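PDB 3SKV: SsfX3 from Streptomyces sp. SF2575, which probably transfers a salicylyl group in the biosynthesis of a tetracycline, using a GDSL/SGNH-type acyltransferase domain joined to a jelly-roll domain. Local coordinates for residues L288-D298 and R312-L322. The protein carries 1 engineered substitution. Residues are numbered along the deposited sequence; the frame is centred on the assembly and turned at random.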
# COMPACT_ATOMS: atom_id res chain seq x y z
N LEU A 288 14.05 -5.74 -7.14
CA LEU A 288 13.44 -7.02 -7.52
C LEU A 288 13.49 -7.95 -6.32
O LEU A 288 14.55 -8.47 -5.94
CB LEU A 288 14.23 -7.58 -8.69
CG LEU A 288 13.51 -7.62 -10.01
CD1 LEU A 288 12.69 -6.35 -10.29
CD2 LEU A 288 14.47 -7.91 -11.12
N GLY A 289 12.34 -8.07 -5.69
CA GLY A 289 12.21 -8.86 -4.49
C GLY A 289 11.66 -10.24 -4.72
O GLY A 289 10.63 -10.40 -5.36
N SER A 290 12.35 -11.24 -4.19
CA SER A 290 11.85 -12.60 -4.23
C SER A 290 10.87 -12.66 -3.08
O SER A 290 10.98 -11.88 -2.13
CB SER A 290 12.97 -13.62 -4.05
OG SER A 290 13.70 -13.38 -2.86
N SER A 291 9.92 -13.55 -3.17
CA SER A 291 8.94 -13.69 -2.11
C SER A 291 9.54 -13.95 -0.71
O SER A 291 10.56 -14.65 -0.51
CB SER A 291 7.94 -14.77 -2.48
OG SER A 291 7.17 -14.29 -3.56
N VAL A 292 8.90 -13.32 0.26
CA VAL A 292 9.16 -13.45 1.69
C VAL A 292 8.82 -14.93 2.11
O VAL A 292 8.11 -15.63 1.40
CB VAL A 292 8.24 -12.34 2.28
CG1 VAL A 292 7.31 -12.80 3.38
CG2 VAL A 292 9.03 -11.09 2.64
N TYR A 293 9.37 -15.42 3.22
CA TYR A 293 9.07 -16.77 3.65
C TYR A 293 7.61 -16.92 4.11
O TYR A 293 7.12 -16.18 4.98
CB TYR A 293 10.06 -17.24 4.73
CG TYR A 293 9.74 -18.60 5.33
CD1 TYR A 293 10.14 -19.77 4.71
CD2 TYR A 293 9.05 -18.70 6.54
CE1 TYR A 293 9.86 -21.03 5.27
CE2 TYR A 293 8.73 -19.94 7.09
CZ TYR A 293 9.14 -21.10 6.45
OH TYR A 293 8.86 -22.32 7.00
N SER A 294 6.93 -17.93 3.55
CA SER A 294 5.57 -18.28 3.93
C SER A 294 5.59 -19.66 4.62
O SER A 294 5.96 -20.64 4.00
CB SER A 294 4.66 -18.28 2.70
OG SER A 294 3.47 -19.00 2.97
N PRO A 295 5.19 -19.76 5.89
CA PRO A 295 5.19 -21.07 6.57
C PRO A 295 4.36 -22.13 5.84
O PRO A 295 4.79 -23.30 5.76
CB PRO A 295 4.67 -20.75 7.97
CG PRO A 295 5.01 -19.30 8.17
CD PRO A 295 4.74 -18.69 6.81
N PHE A 296 3.22 -21.71 5.23
CA PHE A 296 2.36 -22.63 4.47
C PHE A 296 2.97 -23.04 3.12
O PHE A 296 3.30 -24.21 2.92
CB PHE A 296 0.92 -22.09 4.30
CG PHE A 296 0.01 -23.03 3.53
CD1 PHE A 296 -0.52 -24.16 4.14
CD2 PHE A 296 -0.27 -22.80 2.19
CE1 PHE A 296 -1.33 -25.05 3.41
CE2 PHE A 296 -1.06 -23.69 1.46
CZ PHE A 296 -1.59 -24.81 2.07
N TRP A 297 3.12 -22.07 2.20
CA TRP A 297 3.56 -22.22 0.81
C TRP A 297 4.96 -22.77 0.57
O TRP A 297 5.12 -23.61 -0.31
CB TRP A 297 3.31 -20.94 0.01
CG TRP A 297 1.88 -20.50 0.05
CD1 TRP A 297 1.35 -19.51 0.82
CD2 TRP A 297 0.77 -21.11 -0.64
NE1 TRP A 297 -0.02 -19.45 0.64
CE2 TRP A 297 -0.40 -20.40 -0.27
CE3 TRP A 297 0.65 -22.19 -1.53
CZ2 TRP A 297 -1.67 -20.73 -0.77
CZ3 TRP A 297 -0.60 -22.50 -2.04
CH2 TRP A 297 -1.74 -21.78 -1.65
N ASP A 298 5.97 -22.29 1.33
CA ASP A 298 7.37 -22.76 1.20
C ASP A 298 7.52 -24.22 1.63
O ASP A 298 8.45 -24.90 1.16
CB ASP A 298 8.31 -21.90 2.08
CG ASP A 298 8.79 -20.62 1.44
OD1 ASP A 298 8.11 -19.59 1.60
OD2 ASP A 298 9.88 -20.64 0.83
N ARG A 312 12.02 -17.97 -6.57
CA ARG A 312 13.04 -17.08 -5.97
C ARG A 312 14.30 -17.08 -6.80
O ARG A 312 14.85 -16.02 -7.05
CB ARG A 312 13.37 -17.47 -4.53
CG ARG A 312 12.23 -17.28 -3.55
CD ARG A 312 12.77 -16.93 -2.16
NE ARG A 312 11.68 -16.89 -1.18
CZ ARG A 312 11.19 -17.96 -0.55
NH1 ARG A 312 11.74 -19.16 -0.73
NH2 ARG A 312 10.16 -17.83 0.27
N GLU A 313 14.73 -18.29 -7.27
CA GLU A 313 15.92 -18.43 -8.12
C GLU A 313 15.79 -17.68 -9.48
O GLU A 313 16.79 -17.16 -9.96
CB GLU A 313 16.28 -19.90 -8.29
CG GLU A 313 17.77 -20.15 -8.52
CD GLU A 313 18.12 -21.52 -9.08
OE1 GLU A 313 17.29 -22.46 -8.96
OE2 GLU A 313 19.23 -21.67 -9.63
N GLN A 314 14.55 -17.57 -10.05
CA GLN A 314 14.27 -16.83 -11.31
C GLN A 314 14.38 -15.33 -11.10
O GLN A 314 14.93 -14.65 -11.98
CB GLN A 314 12.88 -17.19 -11.91
CG GLN A 314 12.69 -18.68 -12.21
CD GLN A 314 13.43 -19.16 -13.43
OE1 GLN A 314 14.66 -19.04 -13.54
NE2 GLN A 314 12.72 -19.79 -14.34
N VAL A 315 13.90 -14.81 -9.93
CA VAL A 315 13.99 -13.40 -9.59
C VAL A 315 15.47 -13.03 -9.60
O VAL A 315 15.85 -12.06 -10.29
CB VAL A 315 13.22 -12.97 -8.28
CG1 VAL A 315 13.38 -11.49 -8.02
CG2 VAL A 315 11.74 -13.33 -8.35
N VAL A 316 16.31 -13.88 -8.98
CA VAL A 316 17.76 -13.73 -8.93
C VAL A 316 18.35 -13.70 -10.35
O VAL A 316 19.16 -12.83 -10.65
CB VAL A 316 18.47 -14.85 -8.10
CG1 VAL A 316 19.97 -14.58 -8.01
CG2 VAL A 316 17.88 -15.02 -6.70
N LYS A 317 17.99 -14.69 -11.19
CA LYS A 317 18.53 -14.82 -12.55
C LYS A 317 18.22 -13.62 -13.43
O LYS A 317 19.13 -13.17 -14.14
CB LYS A 317 18.11 -16.14 -13.22
CG LYS A 317 18.92 -17.35 -12.71
CD LYS A 317 18.60 -18.63 -13.49
CE LYS A 317 19.25 -19.85 -12.88
NZ LYS A 317 20.70 -19.95 -13.19
N VAL A 318 16.98 -13.09 -13.36
CA VAL A 318 16.54 -11.93 -14.15
C VAL A 318 17.31 -10.67 -13.72
O VAL A 318 17.77 -9.90 -14.57
CB VAL A 318 15.00 -11.75 -14.08
CG1 VAL A 318 14.55 -10.36 -14.58
CG2 VAL A 318 14.29 -12.86 -14.83
N ALA A 319 17.48 -10.49 -12.40
CA ALA A 319 18.21 -9.37 -11.83
C ALA A 319 19.65 -9.38 -12.32
O ALA A 319 20.14 -8.34 -12.76
CB ALA A 319 18.15 -9.44 -10.32
N GLU A 320 20.30 -10.55 -12.32
CA GLU A 320 21.67 -10.71 -12.80
C GLU A 320 21.74 -10.44 -14.32
O GLU A 320 22.67 -9.77 -14.77
CB GLU A 320 22.21 -12.11 -12.48
CG GLU A 320 22.53 -12.37 -11.01
CD GLU A 320 22.83 -13.81 -10.59
OE1 GLU A 320 22.72 -14.74 -11.43
OE2 GLU A 320 23.15 -14.01 -9.39
N LEU A 321 20.75 -10.93 -15.08
CA LEU A 321 20.67 -10.75 -16.53
C LEU A 321 20.54 -9.27 -16.92
O LEU A 321 21.29 -8.80 -17.76
CB LEU A 321 19.54 -11.62 -17.11
CG LEU A 321 19.29 -11.49 -18.61
CD1 LEU A 321 20.21 -12.36 -19.41
CD2 LEU A 321 17.84 -11.75 -18.96
N LEU A 322 19.62 -8.54 -16.28
CA LEU A 322 19.42 -7.12 -16.51
C LEU A 322 20.68 -6.30 -16.18
O LEU A 322 21.08 -5.44 -16.97
CB LEU A 322 18.22 -6.63 -15.69
CG LEU A 322 16.81 -6.66 -16.32
CD1 LEU A 322 16.67 -7.70 -17.40
CD2 LEU A 322 15.79 -6.85 -15.27
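Strand 286-290 and helix 308-324 are the first two elements of a beta-alpha-beta unit in the parallel sheet of the GDSL/SGNH domain, and they meet where Leu288 packs against Val315 and Ala319 and where Arg312 reaches into the loop that follows the strand. The axes of 288-290 and 312-322 run nearly antiparallel at 160°, 7.8 Å apart, consistent with the helix running back along the sheet toward strand 330-333. CD2 of Leu288 lies 4.1 Å from CB of Ala319 and also touches Val318. CG1 of Val315, anti to the backbone N (chi1 180°), comes down on the strand backbone, 3.8 Å from Leu288 O. Val315 and Val318 also touch helix 266-278. Nearer the loop, Ser290 sets its CB against the aliphatic part of Arg312, 3.8 Å from CG, while its OG is hydrogen-bonded to Tyr332 and Gly335. The Arg312 chain, bent at chi2, carries its guanidinium past the strand end. There NE gives a nearly straight bond of 2.6 Å to Ser291 O, and NH2 adds a weak one to Val292 O. The salt bridge is end-on and nearly coplanar, the planes 9° apart: Asp298 OD2 takes both NH1 and NH2 of Arg312 on its syn lone pair, at 2.8 and 2.9 Å. With an alanine at Arg312, the Asp298 carboxylate would probably lose its positive partner and the carbonyls of Ser291 and Val292 their side-chain donors. Asp298 is also held from within the loop, its OD1 accepting from Ser294 N on the anti side, from out of the carboxylate plane, at 2.8 Å.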